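Local coordinates for protein phosphoserine aminotransferase SerC (Cytophaga hutchinsonii ATCC 33406, PDB 3FFR) that probably catalyses the pyridoxal-phosphate-dependent transamination that makes phosphoserine for serine biosynthesis, at residues Thr71-Glu83 / Leu215-Pro229. Sequence-based numbering, arbitrary orientation.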
loop_
_atom_site.group_PDB
_atom_site.type_symbol
_atom_site.label_atom_id
_atom_site.label_comp_id
_atom_site.label_asym_id
_atom_site.label_seq_id
_atom_site.Cartn_x
_atom_site.Cartn_y
_atom_site.Cartn_z
ATOM N N THR A 71 -4.442 -4.261 -7.858
ATOM C CA THR A 71 -3.421 -5.007 -8.619
ATOM C C THR A 71 -2.758 -6.071 -7.719
ATOM O O THR A 71 -2.569 -7.238 -8.107
ATOM C CB THR A 71 -2.367 -4.071 -9.247
ATOM O OG1 THR A 71 -3.017 -3.111 -10.100
ATOM C CG2 THR A 71 -1.322 -4.850 -10.091
ATOM N N GLU A 72 -2.517 -5.699 -6.471
ATOM C CA GLU A 72 -2.007 -6.657 -5.507
ATOM C C GLU A 72 -2.995 -7.833 -5.364
ATOM O O GLU A 72 -2.595 -8.999 -5.336
ATOM C CB GLU A 72 -1.780 -6.054 -4.120
ATOM C CG GLU A 72 -1.245 -7.122 -3.204
ATOM C CD GLU A 72 -0.991 -6.775 -1.745
ATOM O OE1 GLU A 72 -1.215 -5.631 -1.312
ATOM O OE2 GLU A 72 -0.542 -7.718 -1.023
ATOM N N ILE A 73 -4.276 -7.486 -5.270
ATOM C CA ILE A 73 -5.353 -8.464 -5.121
ATOM C C ILE A 73 -5.373 -9.448 -6.330
ATOM O O ILE A 73 -5.497 -10.679 -6.143
ATOM C CB ILE A 73 -6.731 -7.839 -4.824
ATOM C CG1 ILE A 73 -6.704 -7.140 -3.459
ATOM C CG2 ILE A 73 -7.829 -8.944 -4.857
ATOM C CD1 ILE A 73 -7.873 -6.176 -3.248
ATOM N N TRP A 74 -5.157 -8.939 -7.535
ATOM C CA TRP A 74 -5.053 -9.874 -8.688
ATOM C C TRP A 74 -3.991 -10.962 -8.399
ATOM O O TRP A 74 -4.177 -12.153 -8.583
ATOM C CB TRP A 74 -4.619 -9.172 -9.950
ATOM C CG TRP A 74 -5.617 -8.314 -10.627
ATOM C CD1 TRP A 74 -6.975 -8.309 -10.486
ATOM C CD2 TRP A 74 -5.320 -7.332 -11.629
ATOM N NE1 TRP A 74 -7.542 -7.374 -11.340
ATOM C CE2 TRP A 74 -6.544 -6.766 -12.049
ATOM C CE3 TRP A 74 -4.148 -6.894 -12.211
ATOM C CZ2 TRP A 74 -6.605 -5.806 -13.054
ATOM C CZ3 TRP A 74 -4.205 -5.928 -13.175
ATOM C CH2 TRP A 74 -5.417 -5.375 -13.578
ATOM N N GLU A 75 -2.816 -10.507 -7.999
ATOM C CA GLU A 75 -1.705 -11.423 -7.692
ATOM C C GLU A 75 -2.053 -12.410 -6.583
ATOM O O GLU A 75 -1.804 -13.627 -6.704
ATOM C CB GLU A 75 -0.434 -10.642 -7.349
ATOM C CG GLU A 75 0.782 -11.544 -7.136
ATOM C CD GLU A 75 2.012 -10.762 -6.731
ATOM O OE1 GLU A 75 2.121 -10.453 -5.538
ATOM O OE2 GLU A 75 2.888 -10.595 -7.579
ATOM N N ARG A 76 -2.640 -11.887 -5.502
ATOM C CA ARG A 76 -2.976 -12.704 -4.330
ATOM C C ARG A 76 -4.057 -13.724 -4.639
ATOM O O ARG A 76 -4.076 -14.831 -4.060
ATOM C CB ARG A 76 -3.376 -11.862 -3.112
ATOM C CG ARG A 76 -2.367 -10.823 -2.665
ATOM C CD ARG A 76 -0.956 -11.338 -2.623
ATOM N NE ARG A 76 -0.028 -10.294 -2.123
ATOM C CZ ARG A 76 1.285 -10.459 -2.045
ATOM N NH1 ARG A 76 1.828 -11.594 -2.480
ATOM N NH2 ARG A 76 2.040 -9.500 -1.512
ATOM N N ILE A 77 -4.986 -13.373 -5.526
ATOM C CA ILE A 77 -6.017 -14.336 -5.949
ATOM C C ILE A 77 -5.383 -15.577 -6.559
ATOM O O ILE A 77 -5.696 -16.717 -6.195
ATOM C CB ILE A 77 -7.051 -13.724 -6.957
ATOM C CG1 ILE A 77 -7.992 -12.782 -6.191
ATOM C CG2 ILE A 77 -7.832 -14.836 -7.724
ATOM C CD1 ILE A 77 -8.824 -11.828 -7.087
ATOM N N ILE A 78 -4.440 -15.352 -7.466
ATOM C CA ILE A 78 -3.808 -16.480 -8.168
ATOM C C ILE A 78 -2.910 -17.267 -7.212
ATOM O O ILE A 78 -2.930 -18.518 -7.179
ATOM C CB ILE A 78 -3.081 -16.010 -9.444
ATOM C CG1 ILE A 78 -4.069 -15.334 -10.401
ATOM C CG2 ILE A 78 -2.422 -17.199 -10.163
ATOM C CD1 ILE A 78 -3.383 -14.475 -11.476
ATOM N N GLN A 79 -2.153 -16.555 -6.395
ATOM C CA GLN A 79 -1.272 -17.256 -5.434
ATOM C C GLN A 79 -1.974 -18.093 -4.411
ATOM O O GLN A 79 -1.513 -19.188 -4.044
ATOM C CB GLN A 79 -0.361 -16.260 -4.691
ATOM C CG GLN A 79 0.648 -15.565 -5.612
ATOM C CD GLN A 79 1.364 -14.388 -4.938
ATOM O OE1 GLN A 79 0.853 -13.799 -3.984
ATOM N NE2 GLN A 79 2.554 -14.049 -5.433
ATOM N N ASN A 80 -3.086 -17.571 -3.920
ATOM C CA ASN A 80 -3.862 -18.249 -2.873
ATOM C C ASN A 80 -4.866 -19.274 -3.337
ATOM O O ASN A 80 -5.215 -20.176 -2.590
ATOM C CB ASN A 80 -4.620 -17.231 -2.037
ATOM C CG ASN A 80 -3.733 -16.527 -1.006
ATOM O OD1 ASN A 80 -3.548 -17.025 0.137
ATOM N ND2 ASN A 80 -3.240 -15.319 -1.374
ATOM N N CYS A 81 -5.282 -19.174 -4.596
ATOM C CA CYS A 81 -6.423 -19.948 -5.040
ATOM C C CYS A 81 -6.317 -20.765 -6.316
ATOM O O CYS A 81 -7.256 -21.447 -6.680
ATOM C CB CYS A 81 -7.641 -19.044 -5.174
ATOM S SG CYS A 81 -8.049 -18.063 -3.684
ATOM N N VAL A 82 -5.171 -20.720 -6.968
ATOM C CA VAL A 82 -5.000 -21.450 -8.215
ATOM C C VAL A 82 -3.767 -22.328 -8.182
ATOM O O VAL A 82 -2.654 -21.848 -8.058
ATOM C CB VAL A 82 -4.876 -20.515 -9.462
ATOM C CG1 VAL A 82 -4.809 -21.389 -10.775
ATOM C CG2 VAL A 82 -6.043 -19.480 -9.528
ATOM N N GLU A 83 -3.991 -23.622 -8.279
ATOM C CA GLU A 83 -2.878 -24.560 -8.331
ATOM C C GLU A 83 -2.325 -24.631 -9.750
ATOM O O GLU A 83 -1.106 -24.532 -9.970
ATOM C CB GLU A 83 -3.299 -25.971 -7.883
ATOM C CG GLU A 83 -2.097 -26.914 -7.791
ATOM C CD GLU A 83 -2.449 -28.278 -7.197
ATOM O OE1 GLU A 83 -3.627 -28.521 -6.927
ATOM O OE2 GLU A 83 -1.540 -29.096 -6.998
ATOM N N LEU A 215 -4.645 -25.603 -0.524
ATOM C CA LEU A 215 -3.373 -25.499 -1.278
ATOM C C LEU A 215 -2.180 -25.492 -0.348
ATOM O O LEU A 215 -1.179 -26.159 -0.590
ATOM C CB LEU A 215 -3.319 -24.231 -2.118
ATOM C CG LEU A 215 -4.199 -24.263 -3.336
ATOM C CD1 LEU A 215 -3.934 -22.976 -4.154
ATOM C CD2 LEU A 215 -3.906 -25.537 -4.151
ATOM N N LEU A 216 -2.324 -24.767 0.748
ATOM C CA LEU A 216 -1.252 -24.694 1.752
ATOM C C LEU A 216 -1.019 -26.097 2.317
ATOM O O LEU A 216 0.113 -26.513 2.512
ATOM C CB LEU A 216 -1.584 -23.701 2.881
ATOM C CG LEU A 216 -0.480 -23.488 3.938
ATOM C CD1 LEU A 216 0.773 -22.972 3.315
ATOM C CD2 LEU A 216 -0.947 -22.569 5.040
ATOM N N ALA A 217 -2.103 -26.813 2.578
ATOM C CA ALA A 217 -2.007 -28.174 3.126
ATOM C C ALA A 217 -1.288 -29.131 2.181
ATOM O O ALA A 217 -0.648 -30.088 2.630
ATOM C CB ALA A 217 -3.382 -28.708 3.488
ATOM N N LYS A 218 -1.376 -28.854 0.892
ATOM C CA LYS A 218 -0.746 -29.672 -0.159
ATOM C C LYS A 218 0.718 -29.339 -0.225
ATOM O O LYS A 218 1.418 -29.760 -1.130
ATOM C CB LYS A 218 -1.342 -29.406 -1.552
ATOM C CG LYS A 218 -2.763 -29.866 -1.732
ATOM C CD LYS A 218 -3.212 -29.847 -3.200
ATOM C CE LYS A 218 -2.451 -30.871 -4.046
ATOM N NZ LYS A 218 -3.035 -31.008 -5.417
ATOM N N ARG A 219 1.156 -28.556 0.744
ATOM C CA ARG A 219 2.558 -28.109 0.842
ATOM C C ARG A 219 2.972 -27.143 -0.259
ATOM O O ARG A 219 4.138 -27.061 -0.626
ATOM C CB ARG A 219 3.532 -29.283 0.909
ATOM C CG ARG A 219 3.351 -30.121 2.174
ATOM C CD ARG A 219 4.485 -31.151 2.379
ATOM N N LYS A 220 1.987 -26.453 -0.803
ATOM C CA LYS A 220 2.245 -25.389 -1.791
ATOM C C LYS A 220 2.428 -24.069 -1.053
ATOM O O LYS A 220 1.727 -23.791 -0.096
ATOM C CB LYS A 220 1.048 -25.186 -2.749
ATOM C CG LYS A 220 0.572 -26.417 -3.458
ATOM C CD LYS A 220 1.597 -26.927 -4.429
ATOM C CE LYS A 220 0.945 -27.863 -5.440
ATOM N NZ LYS A 220 1.875 -28.190 -6.554
ATOM N N SER A 221 3.378 -23.257 -1.489
ATOM C CA SER A 221 3.484 -21.907 -0.915
ATOM C C SER A 221 2.370 -21.079 -1.507
ATOM O O SER A 221 2.183 -21.076 -2.735
ATOM C CB SER A 221 4.800 -21.235 -1.250
ATOM O OG SER A 221 4.742 -19.888 -0.818
ATOM N N ILE A 222 1.630 -20.393 -0.641
ATOM C CA ILE A 222 0.549 -19.479 -1.051
ATOM C C ILE A 222 0.905 -18.028 -0.726
ATOM O O ILE A 222 0.081 -17.097 -0.883
ATOM C CB ILE A 222 -0.834 -19.838 -0.489
ATOM C CG1 ILE A 222 -0.833 -19.890 1.057
ATOM C CG2 ILE A 222 -1.314 -21.154 -1.132
ATOM C CD1 ILE A 222 -2.223 -20.047 1.662
ATOM N N GLY A 223 2.152 -17.863 -0.286
ATOM C CA GLY A 223 2.677 -16.547 0.020
ATOM C C GLY A 223 3.291 -16.404 1.395
ATOM O O GLY A 223 3.705 -17.368 2.024
ATOM N N THR A 224 3.269 -15.150 1.861
ATOM C CA THR A 224 3.863 -14.796 3.153
ATOM C C THR A 224 2.880 -13.974 3.979
ATOM O O THR A 224 1.967 -14.548 4.581
ATOM C CB THR A 224 5.247 -14.106 3.033
ATOM O OG1 THR A 224 5.139 -12.859 2.334
ATOM C CG2 THR A 224 6.301 -15.036 2.369
ATOM N N TYR A 225 3.086 -12.669 4.012
ATOM C CA TYR A 225 2.240 -11.780 4.833
ATOM C C TYR A 225 0.818 -11.679 4.355
ATOM O O TYR A 225 -0.113 -11.466 5.157
ATOM C CB TYR A 225 2.892 -10.372 5.014
ATOM C CG TYR A 225 2.882 -9.509 3.792
ATOM C CD1 TYR A 225 3.603 -9.854 2.655
ATOM C CD2 TYR A 225 2.133 -8.363 3.756
ATOM C CE1 TYR A 225 3.556 -9.079 1.508
ATOM C CE2 TYR A 225 2.082 -7.558 2.613
ATOM C CZ TYR A 225 2.781 -7.933 1.488
ATOM O OH TYR A 225 2.709 -7.170 0.352
ATOM N N HIS A 226 0.626 -11.785 3.053
ATOM C CA HIS A 226 -0.701 -11.684 2.473
ATOM C C HIS A 226 -1.287 -12.979 1.943
ATOM O O HIS A 226 -2.016 -12.987 0.950
ATOM C CB HIS A 226 -0.883 -10.503 1.507
ATOM C CG HIS A 226 -1.036 -9.176 2.206
ATOM N ND1 HIS A 226 -1.008 -7.960 1.543
ATOM C CD2 HIS A 226 -1.185 -8.887 3.517
ATOM C CE1 HIS A 226 -1.174 -6.983 2.422
ATOM N NE2 HIS A 226 -1.250 -7.519 3.635
ATOM N N THR A 227 -0.979 -14.073 2.626
ATOM C CA THR A 227 -1.748 -15.277 2.403
ATOM C C THR A 227 -3.112 -14.991 3.005
ATOM O O THR A 227 -3.250 -14.167 3.920
ATOM C CB THR A 227 -1.188 -16.548 3.081
ATOM O OG1 THR A 227 -1.338 -16.473 4.525
ATOM C CG2 THR A 227 0.279 -16.780 2.661
ATOM N N ILE A 228 -4.137 -15.691 2.509
ATOM C CA ILE A 228 -5.459 -15.549 3.101
ATOM C C ILE A 228 -5.453 -15.885 4.617
ATOM O O ILE A 228 -5.982 -15.122 5.416
ATOM C CB ILE A 228 -6.541 -16.331 2.310
ATOM C CG1 ILE A 228 -6.841 -15.558 1.009
ATOM C CG2 ILE A 228 -7.854 -16.456 3.130
ATOM C CD1 ILE A 228 -7.694 -16.359 0.030
ATOM N N PRO A 229 -4.861 -17.016 5.030
ATOM C CA PRO A 229 -4.858 -17.314 6.467
ATOM C C PRO A 229 -4.169 -16.269 7.319
ATOM O O PRO A 229 -4.628 -15.952 8.419
ATOM C CB PRO A 229 -4.161 -18.668 6.528
ATOM C CG PRO A 229 -4.559 -19.307 5.236
ATOM C CD PRO A 229 -4.438 -18.187 4.248
HETATM O O HOH W 1 1.003 -5.109 0.077
HETATM O O HOH W 2 0.187 -14.406 -1.348
HETATM O O HOH W 3 0.574 -20.571 -4.696
#
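H226 gives its ND1 proton to E72 OE2 over 2.6 Å, at 174° and close to the imidazole plane. Chi1 of E72 (-180°) sets CG opposite the backbone N, and the extended chain carries the carboxylate to the ring. R76 grips the same OE2 side-on through NE and NH2; NE lies 2.8 Å from that oxygen on its anti lone pair, whereas H226 comes from the syn side, tilted out of the carboxylate plane. Three donors thus fix one oxygen, which probably keeps the carboxylate ionised. H226 CB covers one guanidinium face, and Y225 OH meets R76 NH2 only weakly (3.1 Å, 123°).

Farther along, N80 OD1 accepts from I228 N at 2.8 Å, the donor lying above the carbonyl plane, while N80 ND2 donates to R76 O within its own helix. Just past the C-terminal ends of the two helices, K218 NZ forms a salt bridge with E83, 2.9 Å from OE2 on its syn lone pair.

In the second shell, E242 OE1 hydrogen-bonds H226 NE2, Q79 OE1 holds R76 NH1, and R76 NH2 also pairs with E75 of the second subunit. T71, on the same helix, binds the cofactor phosphate of the modified lysine at position 191, as expected for the large domain of a fold-type I aminotransferase, here beside the dimer interface.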